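Local coordinates for competence damage-inducible protein A (PDB 5V01), which belongs to the CinA family, some members of which deamidate nicotinamide mononucleotide, an activity that this protein may share, at the interface of chains A and B. Coordinates in Å, arbitrary orientation; residue numbers count along the deposited sequence, not the author numbering. Chains: chain A/B, Competence damage-inducible protein A.

Strand 58-64 runs through both contacts, pairing antiparallel with its own copy across a two-fold axis, so that two sheets can join edge to edge. Contact 1 lies near the middle of that pairing, where the glycine loop of chain B also packs on helix 43-50 of chain A. About 13 Å away, between the centres of their C-alpha atoms, contact 2 sets the end of strand 58-64, the turn after it and helix 67-74 of chain A against B:Asp59 and B:Thr60, which start the partner strand. A:Val63 of contact 2 is the twin of B:Val63 in contact 1. The continuous register suggests, without proving, a specific dimer.

Contact 1: the interface of chains A and B. Residues chain A 42, 45-46, 49, 58, 61; chain B 41-42, 62-63.
A:Gly61 and B:Val63 join the two subunits through a pair of backbone hydrogen bonds, one running each way. A:Gly61 N donates to B:Val63 O at 2.9 Å, and B:Val63 N returns a bond of 2.8 Å to A:Gly61 O. Together they form an antiparallel bridge. A:Gly61, having no side chain, keeps the face of the sheet bare where the hydroxyl end of the A:Tyr58 ring lies, beside the B:Val63 side chain.

Apolar contacts fill the space above the strands. B:Val63 has CG1 anti to its backbone N (chi1 177°), and this spreads its two methyls beneath helix 43-50. CG1 meets A:Cys49 SG at 3.9 Å, while CG2 touches the methyl CB of A:Ala45 at 4.0 Å. A branched residue thus serves two successive turns of the helix. The weakly polar thiol of A:Cys49 makes a weak hydrogen bond to A:Ala45 O, while its sulfur still packs against the valine methyl.

B:Gly41 lies alongside the helix, its CA 3.6 Å from A:Cys49 CB. Its carbonyl O points at the helix and sits 3.3 Å from A:Ala45 CB; the nearby N-H of A:Ala46 points elsewhere and does not bond to it. Small alanines permit this close approach, and the positive phi of B:Gly41 (73°) is easy for glycine.

In the fold, paired strands 58-64 form the floor, and the loop leading into helix 43-50 of chain B covers the same helix of chain A.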
loop_
_atom_site.group_PDB
_atom_site.type_symbol
_atom_site.label_atom_id
_atom_site.label_comp_id
_atom_site.label_asym_id
_atom_site.label_seq_id
_atom_site.Cartn_x
_atom_site.Cartn_y
_atom_site.Cartn_z
ATOM N N GLY A 42 -0.966 3.954 -1.722
ATOM C CA GLY A 42 -0.391 2.652 -2.041
ATOM C C GLY A 42 0.333 2.611 -3.372
ATOM O O GLY A 42 0.932 1.599 -3.703
ATOM N N ALA A 45 4.176 1.910 -2.784
ATOM C CA ALA A 45 4.352 0.469 -2.595
ATOM C C ALA A 45 4.193 -0.237 -3.946
ATOM O O ALA A 45 4.947 -1.148 -4.243
ATOM C CB ALA A 45 3.348 -0.076 -1.560
ATOM N N ALA A 46 3.183 0.163 -4.726
ATOM C CA ALA A 46 2.881 -0.543 -5.970
ATOM C C ALA A 46 4.048 -0.449 -6.953
ATOM O O ALA A 46 4.361 -1.414 -7.638
ATOM C CB ALA A 46 1.599 -0.029 -6.597
ATOM N N CYS A 49 6.681 -2.888 -5.676
ATOM C CA CYS A 49 6.257 -4.270 -5.885
ATOM C C CYS A 49 6.166 -4.662 -7.358
ATOM O O CYS A 49 6.203 -5.839 -7.673
ATOM C CB CYS A 49 4.948 -4.549 -5.157
ATOM S SG CYS A 49 5.109 -4.467 -3.352
ATOM N N TYR A 58 12.409 -5.275 -0.160
ATOM C CA TYR A 58 11.174 -4.641 0.342
ATOM C C TYR A 58 10.191 -5.700 0.729
ATOM O O TYR A 58 9.986 -6.676 -0.013
ATOM C CB TYR A 58 10.550 -3.797 -0.777
ATOM C CG TYR A 58 9.245 -3.083 -0.427
ATOM C CD1 TYR A 58 8.015 -3.670 -0.656
ATOM C CD2 TYR A 58 9.263 -1.812 0.090
ATOM C CE1 TYR A 58 6.840 -3.006 -0.351
ATOM C CE2 TYR A 58 8.118 -1.137 0.389
ATOM C CZ TYR A 58 6.893 -1.729 0.178
ATOM O OH TYR A 58 5.737 -1.035 0.447
ATOM N N GLY A 61 4.617 -2.333 3.396
ATOM C CA GLY A 61 4.094 -1.003 3.209
ATOM C C GLY A 61 2.772 -0.859 3.922
ATOM O O GLY A 61 2.024 -1.817 4.047
ATOM N N GLY B 41 0.528 -5.540 -4.473
ATOM C CA GLY B 41 1.518 -4.486 -4.227
ATOM C C GLY B 41 1.015 -3.163 -3.713
ATOM O O GLY B 41 1.798 -2.233 -3.587
ATOM N N GLY B 42 -0.268 -3.079 -3.344
ATOM C CA GLY B 42 -0.854 -1.810 -2.986
ATOM C C GLY B 42 -1.739 -1.205 -4.061
ATOM O O GLY B 42 -2.371 -0.171 -3.840
ATOM N N VAL B 62 -2.584 -2.622 4.073
ATOM C CA VAL B 62 -1.196 -3.046 4.229
ATOM C C VAL B 62 -0.749 -3.804 2.991
ATOM O O VAL B 62 -1.569 -4.466 2.288
ATOM C CB VAL B 62 -0.946 -3.877 5.506
ATOM C CG1 VAL B 62 -1.366 -3.086 6.749
ATOM C CG2 VAL B 62 -1.642 -5.227 5.482
ATOM N N VAL B 63 0.560 -3.785 2.773
ATOM C CA VAL B 63 1.247 -4.577 1.776
ATOM C C VAL B 63 2.264 -5.402 2.543
ATOM O O VAL B 63 3.139 -4.858 3.198
ATOM C CB VAL B 63 1.927 -3.707 0.700
ATOM C CG1 VAL B 63 2.694 -4.578 -0.284
ATOM C CG2 VAL B 63 0.899 -2.813 0.002
#

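Contact 2: the interface of chains A and B. Residues chain A 63-66, 69, 73; chain B 59-60.
A:Ser66 OG, a side-chain hydroxyl, is gripped from both subunits. It donates to the carboxylate oxygen B:Asp59 OD2 at 2.7 Å, approaching on the anti side and 29° out of the carboxylate plane. From its own chain it accepts a bond of 2.9 Å from A:Ala69 N. This is the classic serine N-cap, in which a short hydroxyl side chain folds back to a backbone N-H of the first turn.

B:Asp59 brings its carboxylate here with CG between backbone N and carbonyl carbon (chi1 72°), and its negative charge would be favoured beside the start of a helix. The other oxygen, OD1, accepts a bond from the hydroxyl B:Thr60 OG1 at 2.8 Å, coming from above the carboxylate plane; the bonds at OD1 and OD2 together may restrain the group somewhat. Below, the backbone bond from A:Phe65 N to B:Asp59 O, at 2.8 Å, continues the strand pairing.

A:Ala69 sets its methyl CB over the aspartate, 3.8 Å from B:Asp59 CG; the small methyl lies against the carboxylate face without disturbing the bonds around it. One turn on, the side chains of A:Val73 and B:Thr60 run antiparallel alongside each other and meet methyl to methyl, CG2 of the valine 4.0 Å from CG2 of the threonine. Threonine suits the spot by turning its hydroxyl to the aspartate and its methyl to the valine.

The site lies where strand 58-64 of chain A turns into helix 67-74, against the start of the partner's strand 58-64.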
loop_
_atom_site.group_PDB
_atom_site.type_symbol
_atom_site.label_atom_id
_atom_site.label_comp_id
_atom_site.label_asym_id
_atom_site.label_seq_id
_atom_site.Cartn_x
_atom_site.Cartn_y
_atom_site.Cartn_z
ATOM N N VAL A 63 -0.787 1.895 4.132
ATOM C CA VAL A 63 -1.580 3.020 3.682
ATOM C C VAL A 63 -2.456 3.394 4.868
ATOM O O VAL A 63 -3.266 2.595 5.334
ATOM C CB VAL A 63 -2.429 2.647 2.462
ATOM C CG1 VAL A 63 -3.271 3.830 2.024
ATOM C CG2 VAL A 63 -1.526 2.192 1.356
ATOM N N THR A 64 -2.251 4.612 5.373
ATOM C CA THR A 64 -2.949 5.122 6.571
ATOM C C THR A 64 -3.579 6.437 6.158
ATOM O O THR A 64 -2.927 7.481 6.194
ATOM C CB THR A 64 -1.977 5.311 7.749
ATOM O OG1 THR A 64 -0.866 6.108 7.348
ATOM C CG2 THR A 64 -1.472 3.972 8.241
ATOM N N PHE A 65 -4.818 6.370 5.664
ATOM C CA PHE A 65 -5.450 7.481 4.923
ATOM C C PHE A 65 -6.053 8.584 5.802
ATOM O O PHE A 65 -6.330 9.669 5.306
ATOM C CB PHE A 65 -6.476 6.897 3.936
ATOM C CG PHE A 65 -6.787 7.773 2.768
ATOM C CD1 PHE A 65 -5.890 7.851 1.713
ATOM C CD2 PHE A 65 -7.988 8.487 2.694
ATOM C CE1 PHE A 65 -6.160 8.647 0.616
ATOM C CE2 PHE A 65 -8.262 9.285 1.595
ATOM C CZ PHE A 65 -7.343 9.361 0.553
ATOM N N SER A 66 -6.250 8.293 7.089
ATOM C CA SER A 66 -6.883 9.175 8.057
ATOM C C SER A 66 -5.914 9.430 9.229
ATOM O O SER A 66 -4.951 8.691 9.431
ATOM C CB SER A 66 -8.148 8.543 8.605
ATOM O OG SER A 66 -7.793 7.426 9.408
ATOM N N ALA A 69 -5.997 6.298 11.433
ATOM C CA ALA A 69 -5.154 5.198 10.940
ATOM C C ALA A 69 -3.673 5.457 11.256
ATOM O O ALA A 69 -2.927 4.526 11.565
ATOM C CB ALA A 69 -5.368 4.963 9.458
ATOM N N VAL A 73 -1.940 2.572 13.412
ATOM C CA VAL A 73 -0.983 1.714 12.733
ATOM C C VAL A 73 0.474 2.133 12.980
ATOM O O VAL A 73 1.361 1.297 13.061
ATOM C CB VAL A 73 -1.285 1.681 11.214
ATOM C CG1 VAL A 73 -0.266 0.816 10.475
ATOM C CG2 VAL A 73 -2.698 1.176 10.981
ATOM N N ASP B 59 -9.819 3.419 5.424
ATOM C CA ASP B 59 -8.637 4.193 5.772
ATOM C C ASP B 59 -7.351 3.409 5.958
ATOM O O ASP B 59 -6.319 4.053 6.153
ATOM C CB ASP B 59 -8.888 5.126 6.982
ATOM C CG ASP B 59 -8.997 4.402 8.312
ATOM O OD1 ASP B 59 -8.995 3.157 8.358
ATOM O OD2 ASP B 59 -9.070 5.099 9.365
ATOM N N THR B 60 -7.379 2.073 5.897
ATOM C CA THR B 60 -6.214 1.274 6.253
ATOM C C THR B 60 -5.988 0.152 5.237
ATOM O O THR B 60 -6.890 -0.668 5.014
ATOM C CB THR B 60 -6.378 0.658 7.650
ATOM O OG1 THR B 60 -6.607 1.689 8.612
ATOM C CG2 THR B 60 -5.148 -0.132 8.048
#